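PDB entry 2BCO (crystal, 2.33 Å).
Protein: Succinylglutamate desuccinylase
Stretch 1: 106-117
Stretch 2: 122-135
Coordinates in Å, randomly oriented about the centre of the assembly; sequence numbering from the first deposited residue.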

# COMPACT_ATOMS: atom_id res chain seq x y z
N ARG A 106 10.68 6.63 -9.47
CA ARG A 106 10.07 5.49 -8.80
C ARG A 106 11.07 4.92 -7.80
O ARG A 106 10.73 4.63 -6.65
N PHE A 107 12.31 4.79 -8.26
CA PHE A 107 13.39 4.27 -7.45
C PHE A 107 14.72 4.79 -7.97
O PHE A 107 14.76 5.49 -9.00
N LEU A 108 15.81 4.48 -7.28
CA LEU A 108 17.12 4.94 -7.71
C LEU A 108 17.85 3.81 -8.43
O LEU A 108 18.26 3.97 -9.58
N GLU A 109 18.01 2.68 -7.76
CA GLU A 109 18.67 1.56 -8.38
C GLU A 109 17.69 0.42 -8.69
O GLU A 109 17.67 -0.09 -9.81
N GLU A 110 16.86 0.05 -7.73
CA GLU A 110 15.90 -1.03 -7.95
C GLU A 110 14.57 -0.79 -7.22
O GLU A 110 14.53 -0.12 -6.20
N ASN A 111 13.48 -1.33 -7.77
CA ASN A 111 12.14 -1.19 -7.19
C ASN A 111 12.16 -1.67 -5.74
O ASN A 111 12.31 -2.86 -5.48
N LEU A 112 12.00 -0.75 -4.80
CA LEU A 112 12.04 -1.10 -3.38
C LEU A 112 10.98 -2.16 -3.00
O LEU A 112 11.21 -3.00 -2.13
N ASN A 113 9.84 -2.14 -3.68
CA ASN A 113 8.77 -3.07 -3.34
C ASN A 113 8.86 -4.48 -3.93
O ASN A 113 7.84 -5.16 -4.06
N ARG A 114 10.07 -4.90 -4.26
CA ARG A 114 10.32 -6.24 -4.79
C ARG A 114 11.43 -6.88 -3.95
O ARG A 114 11.85 -8.00 -4.20
N LEU A 115 11.87 -6.16 -2.93
CA LEU A 115 12.99 -6.59 -2.10
C LEU A 115 12.69 -7.13 -0.71
O LEU A 115 13.60 -7.24 0.10
N PHE A 116 11.44 -7.48 -0.43
CA PHE A 116 11.11 -8.00 0.89
C PHE A 116 10.99 -9.51 0.98
O PHE A 116 10.81 -10.04 2.07
N ASP A 117 11.10 -10.22 -0.14
CA ASP A 117 11.01 -11.69 -0.10
C ASP A 117 12.36 -12.35 0.21
O ASP A 117 13.40 -11.69 0.25
N GLU A 122 20.84 -8.45 -5.27
CA GLU A 122 22.14 -7.81 -5.40
C GLU A 122 22.14 -6.61 -4.47
O GLU A 122 21.08 -6.06 -4.15
N PRO A 123 23.32 -6.17 -4.01
CA PRO A 123 23.35 -5.01 -3.11
C PRO A 123 22.91 -3.74 -3.84
O PRO A 123 23.47 -3.42 -4.89
N THR A 124 21.92 -3.03 -3.31
CA THR A 124 21.43 -1.78 -3.91
C THR A 124 21.03 -0.82 -2.80
O THR A 124 20.90 -1.23 -1.65
N LYS A 125 20.85 0.45 -3.13
CA LYS A 125 20.43 1.41 -2.10
C LYS A 125 19.10 0.94 -1.52
O LYS A 125 18.88 1.01 -0.31
N GLU A 126 18.21 0.46 -2.37
CA GLU A 126 16.91 0.00 -1.91
C GLU A 126 16.97 -1.26 -1.03
O GLU A 126 16.13 -1.44 -0.14
N LEU A 127 17.96 -2.12 -1.26
CA LEU A 127 18.08 -3.34 -0.47
C LEU A 127 18.32 -2.97 1.00
O LEU A 127 17.65 -3.48 1.90
N ALA A 128 19.28 -2.08 1.21
CA ALA A 128 19.63 -1.61 2.54
C ALA A 128 18.42 -0.95 3.21
O ALA A 128 18.22 -1.10 4.41
N ILE A 129 17.64 -0.23 2.42
CA ILE A 129 16.45 0.44 2.93
C ILE A 129 15.45 -0.64 3.37
O ILE A 129 14.95 -0.60 4.50
N ALA A 130 15.16 -1.58 2.48
CA ALA A 130 14.23 -2.66 2.80
C ALA A 130 14.69 -3.36 4.08
O ALA A 130 13.88 -3.71 4.94
N ASP A 131 16.01 -3.55 4.20
CA ASP A 131 16.58 -4.19 5.37
C ASP A 131 16.19 -3.40 6.63
O ASP A 131 15.82 -3.97 7.65
N THR A 132 16.28 -2.07 6.53
CA THR A 132 15.90 -1.21 7.66
C THR A 132 14.39 -1.25 7.92
O THR A 132 13.96 -1.22 9.07
N LEU A 133 13.59 -1.31 6.86
CA LEU A 133 12.14 -1.33 7.02
C LEU A 133 11.67 -2.59 7.76
O LEU A 133 10.74 -2.54 8.57
N LYS A 134 12.31 -3.72 7.48
CA LYS A 134 11.94 -4.97 8.15
C LYS A 134 12.17 -4.82 9.65
O LYS A 134 11.44 -5.40 10.45
N LEU A 135 13.21 -4.06 10.01
CA LEU A 135 13.55 -3.82 11.41
C LEU A 135 12.48 -2.95 12.09
O LEU A 135 12.07 -3.22 13.22

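A buried carboxylate, that of Glu126 in the first turn of the helix 125-135, gathers the backbone amides of three consecutive residues from the facing loop. Leu108 N donates to Glu126 OE2 at 2.9 Å and Glu110 N to Glu126 OE1 at 2.8 Å, while Glu109 N bonds to Glu126 OE1 at 3.1 Å and, weakly, to Glu126 OE2 at 3.3 Å. The side chain points toward the loop, and its chi1 m, chi2 p conformation bends the carboxylate back to meet these amides. Glu126 OE2 is further satisfied elsewhere in the structure.

The arrangement is returned in the other direction by Glu109. Its side chain, extended with chi1 m and chi2 t, reaches the start of the helix, where Glu109 OE2 accepts from Lys125 N at 2.9 Å. The Lys125 ammonium stays beyond salt-bridge range, with Lys125 NZ 4.3 Å from Glu109 OE1, although its aliphatic portion packs on Leu108 (Leu108 CD1 to Lys125 CD, 3.8 Å). Thr124, the N-cap residue, has chi1 p, which places Thr124 OG1 to accept from Leu127 N at 3.0 Å. The same hydroxyl donates to water 1 (Thr124 OG1 to water O, 2.8 Å); this water in turn donates to Glu110 OE1 and Glu122 O, both at 2.6 Å from its O atom, and so ties the two stretches together beside the cap.

Farther along the helix the contact becomes apolar. Leu115 (m, t) points toward it and sets Leu115 CD1 3.5 Å from Glu126 CB, while Leu115 CB lies 4.0 Å from Ala130 CB. Leu112 (t, t) leaves the backbone sideways, but its end approaches the helix: Leu112 CD1 meets Ile129 CG2 at 4.0 Å, and Leu112 CD2 meets Ala130 CB at 3.9 Å and Leu133 CD1 at 4.1 Å.

Phe116, with chi1 m, likewise starts sideways and brings its ring against the helix. Ala130 CB sits over one face in a CH-pi contact, 4.1 Å from the centroid of the Phe116 ring and 25° off the ring normal. At the ring edge, Phe116 CZ lies 3.6 Å from Leu133 CD1 (Leu133 is m, t) and Phe116 CD1 is 4.0 Å from Lys134 CG. Lys134, with chi1 m and the rest of its chain fully extended, carries its ammonium past the ring to water 3 (Lys134 NZ to water O, 2.6 Å). That water donates to Leu115 O at 2.8 Å and Asp117 O at 2.7 Å from its O atom, linking the lysine to two loop carbonyls.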

# COMPACT_ATOMS: atom_id res chain seq x y z
CB ARG A 106 9.67 4.43 -9.83
CG ARG A 106 8.65 3.46 -9.32
CD ARG A 106 8.23 2.43 -10.38
NE ARG A 106 7.00 1.78 -9.96
CZ ARG A 106 6.62 0.57 -10.33
NH1 ARG A 106 7.38 -0.15 -11.14
NH2 ARG A 106 5.47 0.06 -9.88
CB PHE A 107 13.37 2.74 -7.47
CG PHE A 107 13.45 2.15 -8.85
CD1 PHE A 107 14.64 2.13 -9.57
CD2 PHE A 107 12.32 1.57 -9.43
CE1 PHE A 107 14.72 1.54 -10.84
CE2 PHE A 107 12.38 0.97 -10.70
CZ PHE A 107 13.59 0.95 -11.40
CB LEU A 108 17.93 5.42 -6.51
CG LEU A 108 17.28 6.59 -5.75
CD1 LEU A 108 18.17 6.97 -4.59
CD2 LEU A 108 17.07 7.78 -6.68
CB GLU A 109 19.83 1.08 -7.51
CG GLU A 109 20.90 2.16 -7.36
CD GLU A 109 22.03 1.79 -6.42
OE1 GLU A 109 22.96 2.62 -6.28
OE2 GLU A 109 22.00 0.69 -5.82
CB GLU A 110 16.51 -2.35 -7.47
CG GLU A 110 16.10 -3.55 -8.28
CD GLU A 110 16.46 -4.86 -7.60
OE1 GLU A 110 17.56 -4.92 -7.02
OE2 GLU A 110 15.66 -5.81 -7.65
CB ASN A 111 11.14 -2.03 -7.98
CG ASN A 111 9.68 -1.85 -7.53
OD1 ASN A 111 9.40 -1.34 -6.44
ND2 ASN A 111 8.76 -2.28 -8.36
CB LEU A 112 11.82 0.17 -2.54
CG LEU A 112 12.40 0.27 -1.13
CD1 LEU A 112 11.80 1.50 -0.44
CD2 LEU A 112 12.09 -0.96 -0.33
CB ASN A 113 7.43 -2.42 -3.65
CG ASN A 113 6.39 -2.72 -2.60
OD1 ASN A 113 6.72 -2.87 -1.42
ND2 ASN A 113 5.14 -2.79 -3.00
CB ARG A 114 10.77 -6.17 -6.25
CG ARG A 114 9.62 -6.19 -7.24
CD ARG A 114 10.08 -5.78 -8.64
NE ARG A 114 8.95 -5.63 -9.56
CZ ARG A 114 9.00 -4.97 -10.71
NH1 ARG A 114 10.13 -4.39 -11.11
NH2 ARG A 114 7.92 -4.88 -11.48
CB LEU A 115 13.98 -5.44 -1.97
CG LEU A 115 14.39 -4.81 -3.31
CD1 LEU A 115 15.33 -3.64 -3.07
CD2 LEU A 115 15.07 -5.88 -4.16
CB PHE A 116 9.82 -7.35 1.40
CG PHE A 116 9.96 -5.90 1.72
CD1 PHE A 116 10.55 -5.49 2.91
CD2 PHE A 116 9.57 -4.93 0.79
CE1 PHE A 116 10.73 -4.13 3.19
CE2 PHE A 116 9.75 -3.57 1.06
CZ PHE A 116 10.34 -3.17 2.26
CB ASP A 117 10.43 -12.25 -1.41
CG ASP A 117 11.31 -11.98 -2.62
OD1 ASP A 117 10.96 -12.47 -3.71
OD2 ASP A 117 12.33 -11.27 -2.51
CB GLU A 122 22.36 -7.36 -6.85
CG GLU A 122 22.44 -8.50 -7.86
CD GLU A 122 23.61 -9.44 -7.60
OE1 GLU A 122 24.77 -8.97 -7.65
OE2 GLU A 122 23.38 -10.64 -7.35
CB PRO A 123 24.82 -4.93 -2.69
CG PRO A 123 25.34 -6.33 -2.92
CD PRO A 123 24.67 -6.73 -4.20
CB THR A 124 20.18 -2.00 -4.82
OG1 THR A 124 19.08 -2.50 -4.04
CG2 THR A 124 20.51 -2.97 -5.96
CB LYS A 125 20.24 2.81 -2.69
CG LYS A 125 21.50 3.49 -3.15
CD LYS A 125 21.23 4.95 -3.53
CE LYS A 125 22.48 5.62 -4.10
NZ LYS A 125 23.64 5.52 -3.17
CB GLU A 126 15.98 -0.21 -3.11
CG GLU A 126 15.48 1.09 -3.76
CD GLU A 126 16.50 1.79 -4.68
OE1 GLU A 126 17.40 1.11 -5.21
OE2 GLU A 126 16.37 3.01 -4.89
CB LEU A 127 19.24 -4.21 -0.97
CG LEU A 127 19.05 -5.74 -0.96
CD1 LEU A 127 20.41 -6.42 -0.80
CD2 LEU A 127 18.13 -6.16 0.16
CB ALA A 128 20.79 -0.63 2.47
CB ILE A 129 15.76 1.31 1.83
CG1 ILE A 129 16.73 2.36 1.29
CG2 ILE A 129 14.53 1.99 2.41
CD1 ILE A 129 17.23 3.32 2.32
CB ALA A 130 14.17 -3.65 1.64
CB ASP A 131 18.11 -4.27 5.23
CG ASP A 131 18.59 -5.65 4.76
OD1 ASP A 131 18.12 -6.15 3.72
OD2 ASP A 131 19.46 -6.23 5.45
CB THR A 132 16.30 0.26 7.42
OG1 THR A 132 17.73 0.37 7.33
CG2 THR A 132 15.80 1.14 8.56
CB LEU A 133 11.45 -1.21 5.66
CG LEU A 133 11.70 0.15 4.96
CD1 LEU A 133 11.13 0.13 3.55
CD2 LEU A 133 11.07 1.28 5.78
CB LYS A 134 12.76 -6.15 7.62
CG LYS A 134 12.68 -6.37 6.13
CD LYS A 134 13.47 -7.61 5.75
CE LYS A 134 13.41 -7.87 4.26
NZ LYS A 134 14.18 -9.10 3.89
CB LEU A 135 14.91 -3.12 11.50
CG LEU A 135 16.19 -3.94 11.73
CD1 LEU A 135 16.06 -5.34 11.17
CD2 LEU A 135 17.37 -3.20 11.11
O HOH W 1 18.66 -5.17 -4.71
O HOH W 2 18.10 -8.22 -6.93
O HOH W 3 14.61 -9.57 1.39